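Local coordinates for cellulose binding protein (Clavibacter michiganensis subsp. michiganensis, PDB 4JS7) that forms the expansin-like C-terminal part of CelA, a larger protein that probably binds polysaccharide and cleaves internal beta-1,4-glucosidic bonds of cellulose, at residues Ser118-Ala123 and Ser160-Gly165; Gly59-Gln64 and Arg85-Phe90; Arg32-Val37 and Gln64-Cys69. The protein carries 1 engineered substitution. All coordinates share one frame; numbering follows the deposited sequence.

Contact 1: Ser118-Ala123 and Ser160-Gly165. With SO4 (sulfate ion), chain B.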
loop_
_atom_site.group_PDB
_atom_site.type_symbol
_atom_site.label_atom_id
_atom_site.label_comp_id
_atom_site.label_asym_id
_atom_site.label_seq_id
_atom_site.Cartn_x
_atom_site.Cartn_y
_atom_site.Cartn_z
ATOM N N SER A 118 -2.257 -18.749 5.957
ATOM C CA SER A 118 -3.663 -18.471 6.233
ATOM C C SER A 118 -4.518 -19.733 6.161
ATOM O O SER A 118 -4.178 -20.694 5.474
ATOM C CB SER A 118 -4.212 -17.431 5.251
ATOM O OG SER A 118 -3.599 -16.166 5.440
ATOM N N SER A 119 -5.623 -19.711 6.897
ATOM C CA SER A 119 -6.636 -20.756 6.842
ATOM C C SER A 119 -7.912 -20.172 7.435
ATOM O O SER A 119 -7.943 -18.996 7.793
ATOM C CB SER A 119 -6.198 -21.986 7.631
ATOM O OG SER A 119 -6.160 -21.714 9.021
ATOM N N ARG A 120 -8.957 -20.985 7.559
ATOM C CA ARG A 120 -10.230 -20.489 8.073
ATOM C C ARG A 120 -10.105 -20.090 9.535
ATOM O O ARG A 120 -10.847 -19.238 10.016
ATOM C CB ARG A 120 -11.334 -21.538 7.940
ATOM C CG ARG A 120 -11.412 -22.215 6.587
ATOM C CD ARG A 120 -10.896 -21.335 5.464
ATOM N NE ARG A 120 -11.439 -21.730 4.167
ATOM C CZ ARG A 120 -12.488 -21.157 3.581
ATOM N NH1 ARG A 120 -13.127 -20.146 4.161
ATOM N NH2 ARG A 120 -12.900 -21.593 2.399
ATOM N N TRP A 121 -9.172 -20.718 10.242
ATOM C CA TRP A 121 -8.995 -20.459 11.665
ATOM C C TRP A 121 -8.303 -19.120 11.909
ATOM O O TRP A 121 -8.557 -18.454 12.913
ATOM C CB TRP A 121 -8.214 -21.604 12.316
ATOM C CG TRP A 121 -8.984 -22.895 12.315
ATOM C CD1 TRP A 121 -9.930 -23.283 13.217
ATOM C CD2 TRP A 121 -8.885 -23.956 11.356
ATOM N NE1 TRP A 121 -10.423 -24.523 12.884
ATOM C CE2 TRP A 121 -9.797 -24.957 11.745
ATOM C CE3 TRP A 121 -8.115 -24.155 10.206
ATOM C CZ2 TRP A 121 -9.958 -26.141 11.025
ATOM C CZ3 TRP A 121 -8.276 -25.332 9.493
ATOM C CH2 TRP A 121 -9.190 -26.310 9.907
ATOM N N TRP A 122 -7.444 -18.722 10.977
ATOM C CA TRP A 122 -6.735 -17.454 11.068
ATOM C C TRP A 122 -6.122 -17.127 9.716
ATOM O O TRP A 122 -5.450 -17.962 9.113
ATOM C CB TRP A 122 -5.644 -17.520 12.138
ATOM C CG TRP A 122 -4.942 -16.213 12.358
ATOM C CD1 TRP A 122 -5.336 -15.202 13.187
ATOM C CD2 TRP A 122 -3.722 -15.776 11.745
ATOM N NE1 TRP A 122 -4.437 -14.165 13.130
ATOM C CE2 TRP A 122 -3.437 -14.491 12.251
ATOM C CE3 TRP A 122 -2.843 -16.345 10.817
ATOM C CZ2 TRP A 122 -2.313 -13.766 11.860
ATOM C CZ3 TRP A 122 -1.724 -15.624 10.429
ATOM C CH2 TRP A 122 -1.470 -14.348 10.951
ATOM N N ALA A 123 -6.357 -15.912 9.235
ATOM C CA ALA A 123 -5.876 -15.527 7.917
ATOM C C ALA A 123 -5.418 -14.079 7.892
ATOM O O ALA A 123 -5.842 -13.265 8.709
ATOM C CB ALA A 123 -6.963 -15.747 6.877
ATOM N N SER A 160 -10.672 -14.001 14.789
ATOM C CA SER A 160 -11.393 -15.227 15.114
ATOM C C SER A 160 -11.756 -15.934 13.812
ATOM O O SER A 160 -11.689 -15.330 12.740
ATOM C CB SER A 160 -12.651 -14.913 15.924
ATOM O OG SER A 160 -13.477 -13.992 15.239
ATOM N N PRO A 161 -12.144 -17.216 13.896
ATOM C CA PRO A 161 -12.328 -18.009 12.675
ATOM C C PRO A 161 -13.391 -17.443 11.740
ATOM O O PRO A 161 -14.304 -16.742 12.179
ATOM C CB PRO A 161 -12.750 -19.385 13.208
ATOM C CG PRO A 161 -12.244 -19.425 14.617
ATOM C CD PRO A 161 -12.368 -18.016 15.112
ATOM N N ILE A 162 -13.259 -17.747 10.455
ATOM C CA ILE A 162 -14.254 -17.354 9.468
ATOM C C ILE A 162 -14.873 -18.597 8.841
ATOM O O ILE A 162 -14.299 -19.686 8.901
ATOM C CB ILE A 162 -13.639 -16.478 8.369
ATOM C CG1 ILE A 162 -12.611 -17.271 7.561
ATOM C CG2 ILE A 162 -12.990 -15.243 8.981
ATOM C CD1 ILE A 162 -12.735 -17.061 6.075
ATOM N N GLN A 163 -16.042 -18.426 8.237
ATOM C CA GLN A 163 -16.797 -19.547 7.693
ATOM C C GLN A 163 -16.064 -20.240 6.549
ATOM O O GLN A 163 -15.188 -19.656 5.909
ATOM C CB GLN A 163 -18.179 -19.081 7.223
ATOM C CG GLN A 163 -18.152 -18.029 6.122
ATOM C CD GLN A 163 -19.477 -17.299 5.975
ATOM O OE1 GLN A 163 -20.255 -17.196 6.925
ATOM N NE2 GLN A 163 -19.739 -16.788 4.778
ATOM N N ASP A 164 -16.424 -21.497 6.310
ATOM C CA ASP A 164 -15.864 -22.262 5.205
ATOM C C ASP A 164 -16.562 -21.830 3.919
ATOM O O ASP A 164 -17.639 -21.232 3.959
ATOM C CB ASP A 164 -16.045 -23.765 5.446
ATOM C CG ASP A 164 -14.788 -24.573 5.135
ATOM O OD1 ASP A 164 -13.694 -23.980 5.035
ATOM O OD2 ASP A 164 -14.895 -25.811 5.002
ATOM N N GLY A 165 -15.945 -22.121 2.780
ATOM C CA GLY A 165 -16.467 -21.677 1.500
ATOM C C GLY A 165 -15.878 -20.342 1.092
ATOM O O GLY A 165 -14.976 -19.830 1.753
HETATM S S SO4 B . -14.108 -26.539 13.719
HETATM O O1 SO4 B . -13.645 -27.167 12.480
HETATM O O2 SO4 B . -14.596 -27.569 14.634
HETATM O O3 SO4 B . -12.996 -25.804 14.327
HETATM O O4 SO4 B . -15.201 -25.616 13.430
#
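The R120 guanidinium meets 160-165 with one face and one edge. Over the face, displaced toward the rim, stands OD1 of D164. At the edge, in plane, NH1 and NH2 both reach the carbonyl O of G165, an end-on grip on a single atom. The NH2 to G165 O bond is 2.8 Å, and the NH1 bond to the same oxygen is longer and more bent. CD1 of I162 also comes to this edge, 3.7 Å from R120 NH1. Q163 O approaches NH1 obliquely, at a poor angle for a hydrogen bond.

The carboxylate plane of D164 is turned 65° from the guanidinium, and no N-H points at OD1. The salt bridge from R120 NE to D164 OD1, 3.3 Å, is therefore a pairing of charges alone. A bend at chi2 (-28°, away from a staggered value) carries the guanidinium over to this oxygen; R120 CG also lies 3.3 Å from D164 OD1. Alongside, the backbones are joined by a nearly straight bond from I162 N to R120 O (2.9 Å, 167°), in the carbonyl plane.

W121 CB points away from 160-165. S119 OG lies at the ring edge, and NE1 donates to O3 of a sulfate over 3.2 Å, also in the ring plane. The ion probably came from the crystallisation liquor. Within 118-123 the backbone closes on itself through S119 N and W122 O.

Both loops belong to the expansin C-terminal domain, which in relatives holds cellulose on exposed aromatic side chains; W121 may serve that way, though only sulfate is bound here. Chemically, R120 uses one N-H each of NH1 and NH2 on the G165 carbonyl and pairs its charge with D164, so directional bonds and undirected electrostatics together join two surface loops.

Contact 2: Gly59-Gln64 and Arg85-Phe90; sequences GTVRVQ and RALGDF
V61 and L87 meet methyl to methyl: CG1 of the valine is 3.4 Å from CD1 of the leucine, tighter than usual van der Waals contact, and 3.7 Å from its CD2, so the one valine methyl faces both branches of the fork. L87 reaches it with chi1 at -103°, away from a staggered value. Its CD1 also touches the backbone of the strand start, lying 3.7 Å from G59 O.

Around this apolar pair the next shell fixes both partners. L87 is tied by a backbone hydrogen bond to K58, just ahead of the strand, and its side chain also packs on V54. V61 pairs through its backbone with the same V54 on strand 51-56, and its CG2 lies against the sulfur of M33. T60 faces the other way, where its hydroxyl bonds to that of T55. Within 85-90 the R85 guanidinium lies over one face of the F90 ring, and F90 stacks with H9.

L87 thus sets helix 81-87 against the start of strand 59-68, within a domain of the double-psi beta-barrel clan to which expansin N-terminal domains belong.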
loop_
_atom_site.group_PDB
_atom_site.type_symbol
_atom_site.label_atom_id
_atom_site.label_comp_id
_atom_site.label_asym_id
_atom_site.label_seq_id
_atom_site.Cartn_x
_atom_site.Cartn_y
_atom_site.Cartn_z
ATOM N N GLY A 59 10.938 18.074 -11.778
ATOM C CA GLY A 59 9.560 17.730 -12.064
ATOM C C GLY A 59 8.791 17.198 -10.875
ATOM O O GLY A 59 9.073 17.538 -9.726
ATOM N N THR A 60 7.797 16.371 -11.171
ATOM C CA THR A 60 6.971 15.735 -10.159
ATOM C C THR A 60 6.788 14.274 -10.548
ATOM O O THR A 60 6.412 13.972 -11.682
ATOM C CB THR A 60 5.588 16.402 -10.064
ATOM O OG1 THR A 60 5.734 17.789 -9.726
ATOM C CG2 THR A 60 4.723 15.708 -9.016
ATOM N N VAL A 61 7.058 13.372 -9.612
ATOM C CA VAL A 61 6.960 11.944 -9.875
ATOM C C VAL A 61 6.027 11.293 -8.858
ATOM O O VAL A 61 5.941 11.736 -7.716
ATOM C CB VAL A 61 8.352 11.277 -9.817
ATOM C CG1 VAL A 61 8.959 11.410 -8.424
ATOM C CG2 VAL A 61 8.267 9.822 -10.226
ATOM N N ARG A 62 5.320 10.249 -9.281
ATOM C CA ARG A 62 4.403 9.540 -8.394
ATOM C C ARG A 62 5.044 8.257 -7.875
ATOM O O ARG A 62 5.457 7.399 -8.654
ATOM C CB ARG A 62 3.095 9.221 -9.117
ATOM C CG ARG A 62 2.044 8.567 -8.219
ATOM C CD ARG A 62 0.644 8.644 -8.823
ATOM N NE ARG A 62 0.190 10.023 -8.975
ATOM C CZ ARG A 62 -0.972 10.381 -9.515
ATOM N NH1 ARG A 62 -1.817 9.463 -9.965
ATOM N NH2 ARG A 62 -1.293 11.665 -9.603
ATOM N N VAL A 63 5.129 8.132 -6.555
ATOM C CA VAL A 63 5.781 6.985 -5.937
ATOM C C VAL A 63 4.838 6.250 -5.001
ATOM O O VAL A 63 4.071 6.871 -4.265
ATOM C CB VAL A 63 7.021 7.410 -5.123
ATOM C CG1 VAL A 63 8.153 7.834 -6.045
ATOM C CG2 VAL A 63 6.663 8.529 -4.147
ATOM N N GLN A 64 4.907 4.923 -5.016
ATOM C CA GLN A 64 4.144 4.121 -4.070
ATOM C C GLN A 64 4.899 4.029 -2.755
ATOM O O GLN A 64 6.108 3.792 -2.738
ATOM C CB GLN A 64 3.885 2.717 -4.620
ATOM C CG GLN A 64 2.899 1.911 -3.786
ATOM C CD GLN A 64 2.632 0.528 -4.357
ATOM O OE1 GLN A 64 2.674 0.323 -5.571
ATOM N NE2 GLN A 64 2.360 -0.429 -3.478
ATOM N N ARG A 85 16.336 10.283 -9.435
ATOM C CA ARG A 85 16.922 10.753 -10.690
ATOM C C ARG A 85 15.912 11.511 -11.547
ATOM O O ARG A 85 16.281 12.407 -12.304
ATOM C CB ARG A 85 17.495 9.576 -11.483
ATOM C CG ARG A 85 18.774 9.005 -10.899
ATOM C CD ARG A 85 19.388 7.969 -11.823
ATOM N NE ARG A 85 20.826 7.840 -11.604
ATOM C CZ ARG A 85 21.406 6.913 -10.847
ATOM N NH1 ARG A 85 20.686 5.990 -10.219
ATOM N NH2 ARG A 85 22.724 6.906 -10.724
ATOM N N ALA A 86 14.639 11.147 -11.430
ATOM C CA ALA A 86 13.575 11.849 -12.140
ATOM C C ALA A 86 13.379 13.260 -11.586
ATOM O O ALA A 86 12.843 14.134 -12.266
ATOM C CB ALA A 86 12.276 11.063 -12.043
ATOM N N LEU A 87 13.826 13.477 -10.354
ATOM C CA LEU A 87 13.589 14.735 -9.652
ATOM C C LEU A 87 14.823 15.636 -9.570
ATOM O O LEU A 87 14.704 16.859 -9.567
ATOM C CB LEU A 87 13.083 14.439 -8.241
ATOM C CG LEU A 87 11.584 14.615 -7.978
ATOM C CD1 LEU A 87 10.721 14.227 -9.170
ATOM C CD2 LEU A 87 11.180 13.830 -6.737
ATOM N N GLY A 88 16.007 15.040 -9.492
ATOM C CA GLY A 88 17.214 15.826 -9.317
ATOM C C GLY A 88 18.489 15.081 -9.649
ATOM O O GLY A 88 18.464 14.035 -10.294
ATOM N N ASP A 89 19.611 15.631 -9.198
ATOM C CA ASP A 89 20.924 15.063 -9.477
ATOM C C ASP A 89 21.285 14.014 -8.430
ATOM O O ASP A 89 21.455 14.322 -7.250
ATOM C CB ASP A 89 21.975 16.179 -9.518
ATOM C CG ASP A 89 23.381 15.659 -9.742
ATOM O OD1 ASP A 89 23.541 14.464 -10.072
ATOM O OD2 ASP A 89 24.332 16.456 -9.594
ATOM N N PHE A 90 21.391 12.769 -8.879
ATOM C CA PHE A 90 21.739 11.647 -8.015
ATOM C C PHE A 90 22.942 11.974 -7.133
ATOM O O PHE A 90 22.935 11.711 -5.933
ATOM C CB PHE A 90 22.034 10.425 -8.887
ATOM C CG PHE A 90 22.334 9.175 -8.112
ATOM C CD1 PHE A 90 21.315 8.331 -7.713
ATOM C CD2 PHE A 90 23.641 8.834 -7.806
ATOM C CE1 PHE A 90 21.590 7.176 -7.010
ATOM C CE2 PHE A 90 23.925 7.680 -7.104
ATOM C CZ PHE A 90 22.900 6.848 -6.706
#

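Contact 3: Arg32-Val37 and Gln64-Cys69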
loop_
_atom_site.group_PDB
_atom_site.type_symbol
_atom_site.label_atom_id
_atom_site.label_comp_id
_atom_site.label_asym_id
_atom_site.label_seq_id
_atom_site.Cartn_x
_atom_site.Cartn_y
_atom_site.Cartn_z
ATOM N N ARG A 32 9.602 1.252 -10.994
ATOM C CA ARG A 32 10.607 1.464 -9.953
ATOM C C ARG A 32 10.405 2.772 -9.193
ATOM O O ARG A 32 11.351 3.314 -8.626
ATOM C CB ARG A 32 12.014 1.452 -10.554
ATOM C CG ARG A 32 12.333 0.223 -11.395
ATOM C CD ARG A 32 12.346 -1.036 -10.558
ATOM N NE ARG A 32 12.834 -2.182 -11.324
ATOM C CZ ARG A 32 12.168 -3.319 -11.519
ATOM N NH1 ARG A 32 10.958 -3.509 -11.004
ATOM N NH2 ARG A 32 12.726 -4.284 -12.237
ATOM N N MET A 33 9.178 3.279 -9.187
ATOM C CA MET A 33 8.861 4.496 -8.451
ATOM C C MET A 33 8.227 4.132 -7.113
ATOM O O MET A 33 7.040 3.806 -7.045
ATOM C CB MET A 33 7.915 5.386 -9.261
ATOM C CG MET A 33 8.486 5.849 -10.600
ATOM S SD MET A 33 10.030 6.767 -10.422
ATOM C CE MET A 33 10.454 7.048 -12.139
ATOM N N TYR A 34 9.029 4.179 -6.055
ATOM C CA TYR A 34 8.561 3.851 -4.712
ATOM C C TYR A 34 9.338 4.667 -3.683
ATOM O O TYR A 34 10.314 5.339 -4.019
ATOM C CB TYR A 34 8.713 2.351 -4.437
ATOM C CG TYR A 34 10.113 1.839 -4.655
ATOM C CD1 TYR A 34 11.046 1.854 -3.628
ATOM C CD2 TYR A 34 10.507 1.343 -5.893
ATOM C CE1 TYR A 34 12.332 1.391 -3.823
ATOM C CE2 TYR A 34 11.791 0.877 -6.098
ATOM C CZ TYR A 34 12.698 0.903 -5.058
ATOM O OH TYR A 34 13.979 0.446 -5.250
ATOM N N VAL A 35 8.902 4.614 -2.431
ATOM C CA VAL A 35 9.503 5.444 -1.396
ATOM C C VAL A 35 9.364 4.828 -0.010
ATOM O O VAL A 35 8.413 4.096 0.267
ATOM C CB VAL A 35 8.854 6.843 -1.381
ATOM C CG1 VAL A 35 7.385 6.741 -1.004
ATOM C CG2 VAL A 35 9.589 7.776 -0.430
ATOM N N ALA A 36 10.332 5.124 0.853
ATOM C CA ALA A 36 10.243 4.791 2.267
ATOM C C ALA A 36 9.995 6.083 3.034
ATOM O O ALA A 36 10.648 7.094 2.775
ATOM C CB ALA A 36 11.529 4.131 2.737
ATOM N N VAL A 37 9.052 6.050 3.972
ATOM C CA VAL A 37 8.642 7.248 4.694
ATOM C C VAL A 37 8.944 7.128 6.182
ATOM O O VAL A 37 9.087 6.023 6.710
ATOM C CB VAL A 37 7.135 7.518 4.514
ATOM C CG1 VAL A 37 6.794 7.635 3.038
ATOM C CG2 VAL A 37 6.307 6.420 5.169
ATOM N N GLN A 64 4.907 4.923 -5.016
ATOM C CA GLN A 64 4.144 4.121 -4.070
ATOM C C GLN A 64 4.899 4.029 -2.755
ATOM O O GLN A 64 6.108 3.792 -2.738
ATOM C CB GLN A 64 3.885 2.717 -4.620
ATOM C CG GLN A 64 2.899 1.911 -3.786
ATOM C CD GLN A 64 2.632 0.528 -4.357
ATOM O OE1 GLN A 64 2.674 0.323 -5.571
ATOM N NE2 GLN A 64 2.360 -0.429 -3.478
ATOM N N VAL A 65 4.187 4.232 -1.653
ATOM C CA VAL A 65 4.774 4.062 -0.332
ATOM C C VAL A 65 4.989 2.573 -0.104
ATOM O O VAL A 65 4.035 1.799 -0.048
ATOM C CB VAL A 65 3.877 4.642 0.773
ATOM C CG1 VAL A 65 4.492 4.385 2.148
ATOM C CG2 VAL A 65 3.656 6.132 0.551
ATOM N N ALA A 66 6.253 2.180 0.018
ATOM C CA ALA A 66 6.623 0.769 0.024
ATOM C C ALA A 66 7.253 0.333 1.334
ATOM O O ALA A 66 7.330 -0.865 1.621
ATOM C CB ALA A 66 7.601 0.500 -1.107
ATOM N N ASP A 67 7.711 1.295 2.127
ATOM C CA ASP A 67 8.700 0.994 3.147
ATOM C C ASP A 67 8.686 2.016 4.274
ATOM O O ASP A 67 8.083 3.084 4.154
ATOM C CB ASP A 67 10.078 0.998 2.487
ATOM C CG ASP A 67 10.979 -0.120 2.973
ATOM O OD1 ASP A 67 10.677 -0.742 4.009
ATOM O OD2 ASP A 67 12.008 -0.362 2.308
ATOM N N GLN A 68 9.373 1.683 5.362
ATOM C CA GLN A 68 9.511 2.575 6.503
ATOM C C GLN A 68 10.967 3.005 6.662
ATOM O O GLN A 68 11.864 2.167 6.750
ATOM C CB GLN A 68 9.042 1.870 7.775
ATOM C CG GLN A 68 9.048 2.744 9.019
ATOM C CD GLN A 68 8.562 2.005 10.251
ATOM O OE1 GLN A 68 8.214 0.828 10.189
ATOM N NE2 GLN A 68 8.537 2.694 11.379
ATOM N N CYS A 69 11.199 4.314 6.688
ATOM C CA CYS A 69 12.527 4.854 6.956
ATOM C C CYS A 69 12.607 5.314 8.411
ATOM O O CYS A 69 12.238 6.438 8.736
ATOM C CB CYS A 69 12.838 6.022 6.014
ATOM S SG CYS A 69 14.472 6.769 6.272
#
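V65 puts CG1 against both methyls of V37, 4.1 Å from V37 CG1 and as far from V37 CG2, the two side chains crossing at about a right angle. V65 has CG1 anti to its backbone N (chi1 177°), and its other methyl, CG2, is thereby directed at CG1 of V35. These three valines share one face of the sheet with Q68, whose NE2 bonds to S39.

Y34, A36, Q64 and D67 start from the other face. Y34 CB lies 4.0 Å from A66 CB. With chi1 at 55° the Y34 ring stands between its own backbone N and carbonyl carbon, and its hydroxyl reaches the backbone N of L12. A36 is small enough to sit close to D67, their CB atoms being 3.5 Å apart. The D67 carboxylate leads off from the strand pair, where N22 N and the Y10 hydroxyl each bond to one of its oxygens. C69 packs its CB on A36 CB and turns SG anti to the backbone N, into the disulfide with C72.

This is a parallel strand pair with a beta bulge, inside the N-terminal domain of double-psi beta-barrel type found in expansins. Q64 N to M33 O and V35 N to Q64 O pair before the bulge, V37 N to D67 O and C69 N to V37 O after it. At the bulge A66 and D67 both face V35: V35 O takes a nearly straight bond from A66 N (2.9 Å, 176°) and a weak one from D67 N.

Apolar packing holds the valine cluster, continued by L52 and L77, while the other face mixes Y34 and A36 with Q64 and D67. Outside donors, with a weak bond from Q68 N to D67 OD1, probably give the carboxylate a well-defined orientation.

From the N terminus, strand 34-37 comes first and waits for its partner: contact 3 closes when strand 59-68 reaches its second half, after helix 39-42 and strand 51-56 have been made. The first half of that strand has already opened contact 2, which closes only at 85-90, past strand 76-80. The two therefore cross, share Q64 and touch where M33 meets V61 and R62; together they join the strand to a sheet neighbour and to helix 81-87. Contact 1 follows in series, joining two loops of the C-terminal domain; its centre is about 31 Å from that of contact 3 and 42 Å from that of contact 2.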